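Local coordinates for protein UDP-N-Acetylenolpyruvylglucosamine Reductase (Thermus caldophilus, PDB 2GQT) that reduces UDP-N-acetylenolpyruvylglucosamine to UDP-N-acetylmuramate with FAD as its cofactor, a step in building the bacterial cell wall, at residues D13-G18 / L51-E56; A23-V28 / V62-G67; Y72-W77 / V165-K170. All coordinates share one frame; numbering follows the deposited sequence.

Contact 1 of 3, residues D13-G18 / L51-E56; sequences DYTTLG and LLVLDE. With FAD (flavin-adenine dinucleotide), chain C.
Leu17 and Leu52 touch through one methyl group each, CD2 of Leu17 lying 3.8 Å from CD1 of Leu52, with the two side chains crossing obliquely. CB of Leu52 leaves its strand away from residues 13-18, yet the end of the side chain comes nearer to the loop; the first step is CG anti to the backbone N (chi1 172°). A second apolar touch joins CG2 of Thr15 to CG2 of Val53 at 4.0 Å. It depends on the rotation of the threonine: at chi1 59° OG1 sits between the backbone N and the carbonyl carbon, while CG2 lies beside the backbone N. The methyl therefore meets the strand, and the hydroxyl serves its own loop. There OG1 accepts from the backbone N of Gly18 at 3.3 Å, an ST motif, and is also hydrogen-bonded with the carbonyl O of Val19, so this buried oxygen is satisfied. The loop between strands 5-10 and 22-28 packs here against strand 51-53, which pairs in parallel with strand 265-267; Thr16 and Leu51 are part of the FAD pocket. No direct hydrogen bond spans the two segments; instead one water accepts from N of Leu17 at 3.0 Å and donates to O of Leu51 at 2.8 Å. Both segments also reach the cofactor. Leu51 brings CG to 3.5 Å from the phosphate oxygen O1A of FAD, and its CD2 lies near the adenosine ribose. Thr16 OG1 lies 3.5 Å from the flavin methyl FAD C8M and is hydrogen-bonded with the carbonyl of Ser196.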
loop_
_atom_site.group_PDB
_atom_site.type_symbol
_atom_site.label_atom_id
_atom_site.label_comp_id
_atom_site.label_asym_id
_atom_site.label_seq_id
_atom_site.Cartn_x
_atom_site.Cartn_y
_atom_site.Cartn_z
ATOM N N ASP A 13 11.486 10.278 -0.777
ATOM C CA ASP A 13 11.282 10.502 0.644
ATOM C C ASP A 13 9.906 10.042 1.132
ATOM O O ASP A 13 9.657 10.062 2.337
ATOM C CB ASP A 13 11.494 11.987 0.985
ATOM C CG ASP A 13 12.920 12.461 0.709
ATOM O OD1 ASP A 13 13.869 11.690 0.947
ATOM O OD2 ASP A 13 13.083 13.614 0.261
ATOM N N TYR A 14 9.038 9.619 0.207
ATOM C CA TYR A 14 7.626 9.312 0.489
ATOM C C TYR A 14 7.232 7.912 0.068
ATOM O O TYR A 14 6.046 7.606 -0.051
ATOM C CB TYR A 14 6.717 10.308 -0.219
ATOM C CG TYR A 14 6.791 11.680 0.379
ATOM C CD1 TYR A 14 7.800 12.558 0.008
ATOM C CD2 TYR A 14 5.860 12.102 1.326
ATOM C CE1 TYR A 14 7.888 13.818 0.561
ATOM C CE2 TYR A 14 5.940 13.366 1.884
ATOM C CZ TYR A 14 6.958 14.216 1.494
ATOM O OH TYR A 14 7.058 15.476 2.031
ATOM N N THR A 15 8.227 7.074 -0.185
ATOM C CA THR A 15 7.986 5.693 -0.567
ATOM C C THR A 15 8.846 4.809 0.301
ATOM O O THR A 15 9.962 5.185 0.695
ATOM C CB THR A 15 8.280 5.426 -2.063
ATOM O OG1 THR A 15 9.649 5.744 -2.367
ATOM C CG2 THR A 15 7.344 6.228 -2.961
ATOM N N THR A 16 8.327 3.628 0.611
ATOM C CA THR A 16 9.065 2.724 1.472
ATOM C C THR A 16 10.342 2.218 0.769
ATOM O O THR A 16 11.360 1.988 1.425
ATOM C CB THR A 16 8.165 1.599 2.024
ATOM O OG1 THR A 16 7.536 0.913 0.946
ATOM C CG2 THR A 16 7.089 2.172 2.946
ATOM N N LEU A 17 10.307 2.102 -0.559
ATOM C CA LEU A 17 11.493 1.749 -1.350
ATOM C C LEU A 17 12.600 2.821 -1.325
ATOM O O LEU A 17 13.784 2.500 -1.403
ATOM C CB LEU A 17 11.095 1.424 -2.792
ATOM C CG LEU A 17 12.161 0.871 -3.735
ATOM C CD1 LEU A 17 12.849 -0.353 -3.142
ATOM C CD2 LEU A 17 11.537 0.534 -5.069
ATOM N N GLY A 18 12.216 4.090 -1.240
ATOM C CA GLY A 18 13.191 5.177 -1.126
ATOM C C GLY A 18 13.776 5.640 -2.443
ATOM O O GLY A 18 14.905 6.141 -2.482
ATOM N N LEU A 51 4.693 1.475 -4.393
ATOM C CA LEU A 51 5.105 2.302 -5.529
ATOM C C LEU A 51 6.576 2.201 -5.870
ATOM O O LEU A 51 7.441 2.314 -4.994
ATOM C CB LEU A 51 4.789 3.778 -5.270
ATOM C CG LEU A 51 3.304 4.125 -5.114
ATOM C CD1 LEU A 51 3.144 5.593 -4.800
ATOM C CD2 LEU A 51 2.496 3.768 -6.347
ATOM N N LEU A 52 6.834 2.004 -7.156
ATOM C CA LEU A 52 8.151 2.230 -7.734
ATOM C C LEU A 52 8.066 3.523 -8.554
ATOM O O LEU A 52 7.499 3.546 -9.636
ATOM C CB LEU A 52 8.562 1.043 -8.615
ATOM C CG LEU A 52 9.831 1.188 -9.458
ATOM C CD1 LEU A 52 11.012 1.635 -8.621
ATOM C CD2 LEU A 52 10.144 -0.100 -10.198
ATOM N N VAL A 53 8.592 4.607 -8.003
ATOM C CA VAL A 53 8.516 5.906 -8.662
ATOM C C VAL A 53 9.819 6.148 -9.388
ATOM O O VAL A 53 10.889 6.054 -8.795
ATOM C CB VAL A 53 8.224 7.044 -7.662
ATOM C CG1 VAL A 53 8.135 8.381 -8.403
ATOM C CG2 VAL A 53 6.931 6.757 -6.901
ATOM N N LEU A 54 9.713 6.442 -10.680
ATOM C CA LEU A 54 10.885 6.628 -11.521
ATOM C C LEU A 54 11.625 7.919 -11.186
ATOM O O LEU A 54 11.085 8.824 -10.529
ATOM C CB LEU A 54 10.521 6.481 -13.007
ATOM C CG LEU A 54 9.944 5.095 -13.363
ATOM C CD1 LEU A 54 9.926 4.849 -14.851
ATOM C CD2 LEU A 54 10.675 3.950 -12.657
ATOM N N ASP A 55 12.878 7.984 -11.619
ATOM C CA ASP A 55 13.771 9.057 -11.218
ATOM C C ASP A 55 13.326 10.412 -11.753
ATOM O O ASP A 55 13.690 11.438 -11.189
ATOM C CB ASP A 55 15.200 8.726 -11.652
ATOM C CG ASP A 55 15.725 7.447 -11.007
ATOM O OD1 ASP A 55 15.620 7.320 -9.763
ATOM O OD2 ASP A 55 16.233 6.564 -11.743
ATOM N N GLU A 56 12.511 10.413 -12.807
ATOM C CA GLU A 56 11.965 11.654 -13.374
ATOM C C GLU A 56 10.743 12.189 -12.613
ATOM O O GLU A 56 10.281 13.302 -12.875
ATOM C CB GLU A 56 11.647 11.501 -14.876
ATOM C CG GLU A 56 10.569 10.462 -15.235
ATOM C CD GLU A 56 11.148 9.120 -15.651
ATOM O OE1 GLU A 56 10.623 8.526 -16.622
ATOM O OE2 GLU A 56 12.126 8.667 -15.018
HETATM P PA FAD C . 0.627 3.511 -2.070
HETATM O O1A FAD C . 1.793 2.649 -2.317
HETATM O O2A FAD C . 0.815 4.908 -1.618
HETATM O O5B FAD C . -0.318 3.556 -3.344
HETATM C C5B FAD C . -0.684 2.332 -3.991
HETATM C C4B FAD C . -1.844 2.573 -4.931
HETATM O O4B FAD C . -2.994 2.962 -4.152
HETATM C C3B FAD C . -1.611 3.700 -5.948
HETATM O O3B FAD C . -2.336 3.371 -7.134
HETATM C C2B FAD C . -2.246 4.898 -5.254
HETATM O O2B FAD C . -2.656 5.902 -6.182
HETATM C C1B FAD C . -3.460 4.251 -4.624
HETATM N N9A FAD C . -4.037 4.970 -3.469
HETATM C C8A FAD C . -3.418 5.267 -2.315
HETATM N N7A FAD C . -4.279 5.897 -1.511
HETATM C C5A FAD C . -5.455 5.976 -2.143
HETATM C C6A FAD C . -6.707 6.525 -1.840
HETATM N N6A FAD C . -6.976 7.119 -0.670
HETATM N N1A FAD C . -7.689 6.425 -2.758
HETATM C C2A FAD C . -7.474 5.839 -3.944
HETATM N N3A FAD C . -6.301 5.316 -4.289
HETATM C C4A FAD C . -5.295 5.389 -3.397
HETATM N N1 FAD C . 0.519 -5.925 0.230
HETATM C C2 FAD C . -0.378 -6.943 0.470
HETATM O O2 FAD C . -1.406 -7.015 -0.188
HETATM N N3 FAD C . -0.099 -7.902 1.440
HETATM C C4 FAD C . 1.060 -7.852 2.205
HETATM O O4 FAD C . 1.269 -8.715 3.064
HETATM C C4X FAD C . 1.957 -6.813 1.962
HETATM N N5 FAD C . 3.137 -6.729 2.697
HETATM C C5X FAD C . 3.999 -5.644 2.491
HETATM C C6 FAD C . 5.144 -5.532 3.280
HETATM C C7 FAD C . 6.018 -4.461 3.114
HETATM C C7M FAD C . 7.263 -4.353 4.001
HETATM C C8 FAD C . 5.739 -3.499 2.137
HETATM C C8M FAD C . 6.693 -2.313 1.935
HETATM C C9 FAD C . 4.600 -3.617 1.345
HETATM C C9A FAD C . 3.719 -4.685 1.510
HETATM N N10 FAD C . 2.565 -4.815 0.718
HETATM C C10 FAD C . 1.681 -5.860 0.976
HETATM C "C1'" FAD C . 2.270 -3.888 -0.406
HETATM C "C2'" FAD C . 1.537 -2.618 0.058
HETATM O "O2'" FAD C . 1.709 -2.416 1.475
HETATM C "C3'" FAD C . 0.038 -2.666 -0.242
HETATM O "O3'" FAD C . -0.169 -2.757 -1.659
HETATM C "C4'" FAD C . -0.697 -1.448 0.334
HETATM O "O4'" FAD C . -2.106 -1.652 0.218
HETATM C "C5'" FAD C . -0.324 -0.133 -0.345
HETATM O "O5'" FAD C . -0.920 0.913 0.424
HETATM P P FAD C . -0.220 2.346 0.478
HETATM O O1P FAD C . -1.094 3.205 1.300
HETATM O O2P FAD C . 1.217 2.242 0.808
HETATM O O3P FAD C . -0.409 2.774 -1.059
HETATM O O HOH W 1 7.857 1.783 -2.294
#

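Contact 2 of 3, residues A23-V28 / V62-G67; sequences AELWTV and VIRLAG
Val62 bonds through both its own N-H and its own C=O: its N donates to Glu24 O, and its O accepts from Trp26 N at 2.7 Å. This alternation sets a parallel register, Val62 beside Leu25, with the strand axes 28° apart. On the face it shares with Leu25, Val62 sets CG1 3.9 Å from CD1 of Leu25, while CG2 meets the methyl of Ala23. Ile63 turns to the other face, where its CG2 lies 3.9 Å from CG2 of Val28. Arg64 continues the backbone pairing, N to Trp26 O and O from Val28 N, and carries the main side-chain interaction. Its aliphatic part crosses Leu25 at about a right angle, closely enough that CG is 3.3 Å from CD1 of Leu25. A bend at chi3 (-44°) places NE, and the guanidinium then grips Thr27 side-on: NE at 3.0 Å and NH2 at 2.7 Å both donate to OG1 of Thr27, which lies 3° out of the guanidinium plane. Leu25 CD2 rests over one face of that group, toward its rim. An alanine in place of Arg64 would probably leave the Thr27 hydroxyl without these two donors and open a gap over Leu25. Leu65 turns to the face of Ile63 and touches FAD. Ala66 closes the pairing, its N donating to Val28 O at 2.8 Å and its CB packing 3.8 Å from CG2 of Thr27. Within the four-stranded sheet, strands 5-10 and 42-44 flank this central pair. On the face of Ile63, Trp26 and Val28 pack against helix 31-37, the connection of a beta-alpha-beta crossover from strand 22-28 to strand 42-44.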
loop_
_atom_site.group_PDB
_atom_site.type_symbol
_atom_site.label_atom_id
_atom_site.label_comp_id
_atom_site.label_asym_id
_atom_site.label_seq_id
_atom_site.Cartn_x
_atom_site.Cartn_y
_atom_site.Cartn_z
ATOM N N ALA A 23 7.935 15.775 -7.531
ATOM C CA ALA A 23 6.488 15.863 -7.655
ATOM C C ALA A 23 5.966 17.032 -6.836
ATOM O O ALA A 23 6.598 17.455 -5.854
ATOM C CB ALA A 23 5.819 14.565 -7.207
ATOM N N GLU A 24 4.814 17.545 -7.253
ATOM C CA GLU A 24 4.120 18.596 -6.529
ATOM C C GLU A 24 3.099 17.948 -5.607
ATOM O O GLU A 24 2.099 17.395 -6.067
ATOM C CB GLU A 24 3.437 19.543 -7.510
ATOM C CG GLU A 24 2.752 20.726 -6.862
ATOM C CD GLU A 24 2.112 21.639 -7.890
ATOM O OE1 GLU A 24 0.903 21.496 -8.146
ATOM O OE2 GLU A 24 2.827 22.478 -8.465
ATOM N N LEU A 25 3.365 18.028 -4.306
ATOM C CA LEU A 25 2.550 17.361 -3.303
ATOM C C LEU A 25 1.515 18.306 -2.709
ATOM O O LEU A 25 1.866 19.337 -2.145
ATOM C CB LEU A 25 3.443 16.783 -2.202
ATOM C CG LEU A 25 2.806 15.891 -1.138
ATOM C CD1 LEU A 25 2.313 14.586 -1.751
ATOM C CD2 LEU A 25 3.824 15.617 -0.053
ATOM N N TRP A 26 0.247 17.918 -2.806
ATOM C CA TRP A 26 -0.877 18.633 -2.213
ATOM C C TRP A 26 -1.365 17.868 -0.986
ATOM O O TRP A 26 -1.864 16.753 -1.117
ATOM C CB TRP A 26 -2.016 18.713 -3.235
ATOM C CG TRP A 26 -1.739 19.626 -4.379
ATOM C CD1 TRP A 26 -0.731 19.527 -5.288
ATOM C CD2 TRP A 26 -2.494 20.788 -4.739
ATOM N NE1 TRP A 26 -0.797 20.572 -6.188
ATOM C CE2 TRP A 26 -1.875 21.355 -5.873
ATOM C CE3 TRP A 26 -3.632 21.405 -4.210
ATOM C CZ2 TRP A 26 -2.355 22.516 -6.486
ATOM C CZ3 TRP A 26 -4.109 22.563 -4.820
ATOM C CH2 TRP A 26 -3.473 23.100 -5.947
ATOM N N THR A 27 -1.215 18.452 0.201
ATOM C CA THR A 27 -1.680 17.814 1.431
ATOM C C THR A 27 -3.040 18.397 1.790
ATOM O O THR A 27 -3.154 19.585 2.105
ATOM C CB THR A 27 -0.657 17.977 2.578
ATOM O OG1 THR A 27 0.602 17.444 2.157
ATOM C CG2 THR A 27 -1.112 17.227 3.817
ATOM N N VAL A 28 -4.063 17.553 1.696
ATOM C CA VAL A 28 -5.470 17.935 1.829
ATOM C C VAL A 28 -5.977 17.576 3.223
ATOM O O VAL A 28 -5.798 16.446 3.661
ATOM C CB VAL A 28 -6.324 17.178 0.760
ATOM C CG1 VAL A 28 -7.812 17.264 1.074
ATOM C CG2 VAL A 28 -6.031 17.719 -0.639
ATOM N N VAL A 62 0.094 15.431 -6.815
ATOM C CA VAL A 62 0.103 14.233 -5.980
ATOM C C VAL A 62 -0.575 14.591 -4.659
ATOM O O VAL A 62 -0.095 15.449 -3.922
ATOM C CB VAL A 62 1.534 13.686 -5.776
ATOM C CG1 VAL A 62 1.509 12.469 -4.877
ATOM C CG2 VAL A 62 2.145 13.309 -7.119
ATOM N N ILE A 63 -1.709 13.954 -4.390
ATOM C CA ILE A 63 -2.551 14.278 -3.249
ATOM C C ILE A 63 -2.308 13.316 -2.089
ATOM O O ILE A 63 -2.310 12.090 -2.270
ATOM C CB ILE A 63 -4.039 14.249 -3.644
ATOM C CG1 ILE A 63 -4.333 15.321 -4.700
ATOM C CG2 ILE A 63 -4.930 14.443 -2.425
ATOM C CD1 ILE A 63 -5.717 15.246 -5.291
ATOM N N ARG A 64 -2.077 13.894 -0.913
ATOM C CA ARG A 64 -1.998 13.170 0.361
ATOM C C ARG A 64 -3.190 13.586 1.203
ATOM O O ARG A 64 -3.489 14.778 1.316
ATOM C CB ARG A 64 -0.735 13.570 1.134
ATOM C CG ARG A 64 0.569 13.032 0.623
ATOM C CD ARG A 64 1.659 13.277 1.654
ATOM N NE ARG A 64 1.642 14.614 2.262
ATOM C CZ ARG A 64 2.419 14.964 3.280
ATOM N NH1 ARG A 64 3.263 14.078 3.800
ATOM N NH2 ARG A 64 2.367 16.190 3.779
ATOM N N LEU A 65 -3.842 12.611 1.827
ATOM C CA LEU A 65 -4.987 12.872 2.684
ATOM C C LEU A 65 -4.566 12.947 4.132
ATOM O O LEU A 65 -4.030 11.982 4.685
ATOM C CB LEU A 65 -6.035 11.779 2.504
ATOM C CG LEU A 65 -6.576 11.546 1.094
ATOM C CD1 LEU A 65 -7.482 10.336 1.112
ATOM C CD2 LEU A 65 -7.310 12.771 0.555
ATOM N N ALA A 66 -4.806 14.102 4.735
ATOM C CA ALA A 66 -4.473 14.316 6.136
ATOM C C ALA A 66 -5.670 14.970 6.832
ATOM O O ALA A 66 -6.798 14.833 6.362
ATOM C CB ALA A 66 -3.203 15.160 6.249
ATOM N N GLY A 67 -5.447 15.659 7.953
ATOM C CA GLY A 67 -6.533 16.362 8.641
ATOM C C GLY A 67 -7.695 15.442 8.964
ATOM O O GLY A 67 -7.515 14.397 9.580
#

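Contact 3 of 3, residues Y72-W77 / V165-K170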
loop_
_atom_site.group_PDB
_atom_site.type_symbol
_atom_site.label_atom_id
_atom_site.label_comp_id
_atom_site.label_asym_id
_atom_site.label_seq_id
_atom_site.Cartn_x
_atom_site.Cartn_y
_atom_site.Cartn_z
ATOM N N TYR A 72 -10.322 8.787 13.065
ATOM C CA TYR A 72 -10.957 7.484 12.989
ATOM C C TYR A 72 -11.736 7.149 14.244
ATOM O O TYR A 72 -11.426 7.625 15.347
ATOM C CB TYR A 72 -9.922 6.373 12.711
ATOM C CG TYR A 72 -8.929 6.183 13.839
ATOM C CD1 TYR A 72 -9.138 5.213 14.827
ATOM C CD2 TYR A 72 -7.791 6.989 13.939
ATOM C CE1 TYR A 72 -8.239 5.052 15.870
ATOM C CE2 TYR A 72 -6.897 6.826 14.980
ATOM C CZ TYR A 72 -7.121 5.856 15.939
ATOM O OH TYR A 72 -6.228 5.694 16.977
ATOM N N ASP A 73 -12.740 6.309 14.068
ATOM C CA ASP A 73 -13.465 5.688 15.162
ATOM C C ASP A 73 -13.680 4.250 14.705
ATOM O O ASP A 73 -14.317 4.030 13.676
ATOM C CB ASP A 73 -14.808 6.412 15.362
ATOM C CG ASP A 73 -15.604 5.896 16.551
ATOM O OD1 ASP A 73 -15.461 4.722 16.935
ATOM O OD2 ASP A 73 -16.411 6.683 17.093
ATOM N N LEU A 74 -13.147 3.268 15.433
ATOM C CA LEU A 74 -13.291 1.866 15.013
ATOM C C LEU A 74 -14.734 1.417 14.826
ATOM O O LEU A 74 -15.011 0.511 14.041
ATOM C CB LEU A 74 -12.624 0.922 16.009
ATOM C CG LEU A 74 -11.100 0.901 16.024
ATOM C CD1 LEU A 74 -10.662 0.115 17.232
ATOM C CD2 LEU A 74 -10.513 0.302 14.739
ATOM N N LYS A 75 -15.644 2.042 15.561
ATOM C CA LYS A 75 -17.056 1.686 15.498
ATOM C C LYS A 75 -17.845 2.684 14.648
ATOM O O LYS A 75 -19.083 2.659 14.625
ATOM C CB LYS A 75 -17.631 1.577 16.913
ATOM C CG LYS A 75 -17.068 0.399 17.709
ATOM C CD LYS A 75 -17.583 0.382 19.141
ATOM C CE LYS A 75 -17.153 -0.878 19.873
ATOM N NZ LYS A 75 -17.663 -2.118 19.220
ATOM N N GLY A 76 -17.122 3.553 13.945
ATOM C CA GLY A 76 -17.740 4.527 13.049
ATOM C C GLY A 76 -16.910 4.711 11.797
ATOM O O GLY A 76 -16.411 3.743 11.226
ATOM N N TRP A 77 -16.770 5.956 11.364
ATOM C CA TRP A 77 -16.003 6.233 10.160
ATOM C C TRP A 77 -14.517 6.317 10.452
ATOM O O TRP A 77 -14.091 6.869 11.483
ATOM C CB TRP A 77 -16.507 7.508 9.489
ATOM C CG TRP A 77 -17.828 7.296 8.807
ATOM C CD1 TRP A 77 -19.069 7.566 9.310
ATOM C CD2 TRP A 77 -18.033 6.720 7.514
ATOM N NE1 TRP A 77 -20.033 7.208 8.398
ATOM C CE2 TRP A 77 -19.424 6.685 7.287
ATOM C CE3 TRP A 77 -17.169 6.237 6.515
ATOM C CZ2 TRP A 77 -19.977 6.199 6.093
ATOM C CZ3 TRP A 77 -17.717 5.747 5.336
ATOM C CH2 TRP A 77 -19.106 5.721 5.142
ATOM N N VAL A 165 -13.787 4.909 5.432
ATOM C CA VAL A 165 -14.421 3.593 5.420
ATOM C C VAL A 165 -15.140 3.311 6.737
ATOM O O VAL A 165 -14.860 3.950 7.757
ATOM C CB VAL A 165 -13.407 2.441 5.139
ATOM C CG1 VAL A 165 -12.627 2.680 3.856
ATOM C CG2 VAL A 165 -12.463 2.216 6.318
ATOM N N ARG A 166 -16.034 2.329 6.704
ATOM C CA ARG A 166 -16.566 1.702 7.898
ATOM C C ARG A 166 -16.039 0.289 7.894
ATOM O O ARG A 166 -16.071 -0.384 6.869
ATOM C CB ARG A 166 -18.092 1.682 7.895
ATOM C CG ARG A 166 -18.753 3.040 7.825
ATOM C CD ARG A 166 -20.232 2.897 8.074
ATOM N NE ARG A 166 -20.437 2.324 9.401
ATOM C CZ ARG A 166 -20.755 3.020 10.496
ATOM N NH1 ARG A 166 -20.984 4.321 10.413
ATOM N NH2 ARG A 166 -20.879 2.400 11.664
ATOM N N LEU A 167 -15.570 -0.159 9.051
ATOM C CA LEU A 167 -14.980 -1.477 9.197
ATOM C C LEU A 167 -15.992 -2.499 9.694
ATOM O O LEU A 167 -16.943 -2.159 10.414
ATOM C CB LEU A 167 -13.769 -1.415 10.136
ATOM C CG LEU A 167 -12.621 -0.488 9.732
ATOM C CD1 LEU A 167 -11.581 -0.426 10.845
ATOM C CD2 LEU A 167 -11.958 -0.915 8.433
ATOM N N LYS A 168 -15.767 -3.753 9.318
ATOM C CA LYS A 168 -16.585 -4.870 9.758
ATOM C C LYS A 168 -15.807 -5.616 10.834
ATOM O O LYS A 168 -14.869 -6.355 10.531
ATOM C CB LYS A 168 -16.885 -5.788 8.569
ATOM C CG LYS A 168 -17.816 -6.940 8.890
ATOM C CD LYS A 168 -17.947 -7.874 7.699
ATOM C CE LYS A 168 -18.797 -9.082 8.030
ATOM N NZ LYS A 168 -18.945 -9.966 6.844
ATOM N N LEU A 169 -16.171 -5.387 12.090
ATOM C CA LEU A 169 -15.442 -5.951 13.227
ATOM C C LEU A 169 -16.388 -6.645 14.190
ATOM O O LEU A 169 -17.576 -6.306 14.258
ATOM C CB LEU A 169 -14.662 -4.862 13.964
ATOM C CG LEU A 169 -13.731 -3.969 13.139
ATOM C CD1 LEU A 169 -13.224 -2.796 13.962
ATOM C CD2 LEU A 169 -12.571 -4.769 12.558
ATOM N N LYS A 170 -15.851 -7.606 14.937
ATOM C CA LYS A 170 -16.641 -8.432 15.847
ATOM C C LYS A 170 -15.929 -8.554 17.186
ATOM O O LYS A 170 -14.710 -8.691 17.241
ATOM C CB LYS A 170 -16.851 -9.822 15.249
ATOM C CG LYS A 170 -18.114 -10.535 15.728
ATOM C CD LYS A 170 -19.332 -10.181 14.868
ATOM C CE LYS A 170 -19.449 -11.078 13.634
ATOM N NZ LYS A 170 -19.903 -12.460 13.976
HETATM O O HOH W 2 -15.974 1.134 11.555
#
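Trp77 and Arg166 form a CH-pi contact in which the aliphatic chain of the arginine, rather than its charge, lies over the indole. CG of Arg166 is 3.5 Å from the centroid of the six-membered ring of Trp77 and 2° off the ring normal, practically above its centre. The chain bends at chi3 (60°), and the guanidinium plane ends 83° from the indole plane, not stacked on it. Its CZ is 5.0 Å from the centroid of the five-membered ring of Trp77, so any cation-pi attraction is weak at most.

Apolar packing is supplied by Leu74, whose CD2 reaches CD1 of Leu167 at 4.1 Å. The same methyl meets CD1 of Leu169 at 4.2 Å, that side chain crossing Leu74 at about a right angle. Leu96 also touches Leu74 and Leu169, while helix 84-93 packs on Leu74 through Leu87 and Glu90.

The polar link is made by water. One molecule accepts from N of Leu167 at 2.8 Å and lies 2.7 Å from both Leu74 O and Gly76 O, although it has too few protons for all the acceptors near it. Bonds within the loop brace it: Asp73 N donates to Trp77 O, Gly76 N to Asp73 O, and Lys75 N to Asp73 OD1 at 3.0 Å, from above the carboxylate plane.

Asp73 to Gly76 form a type I beta turn, and the Asp73 side chain adds an Asx turn at its start. The turn leads directly into strand 77-79, which runs antiparallel to strand 161-171 in the antiparallel sheet.

Contacts 1 and 2 interlock along the chain: their segments alternate, the loop of contact 1 leads into strand 22-28, which contact 2 pairs with strand 61-65, and Tyr14 packs by CE2 on Arg64 and Leu25. Contact 3 follows both in the chain, touches neither and shares no strand with them, lying in a separate antiparallel sheet; its centre is about 31 Å from that of contact 1. Contact 1 is wholly buried, relying on methyl packing and one water beside the cofactor. Contact 2, partly buried, is true strand pairing, with regular backbone bonds and an arginine-threonine grip. Contact 3, more peripheral and likewise partly buried, sets a turn against its strand through indole packing, leucines and a water.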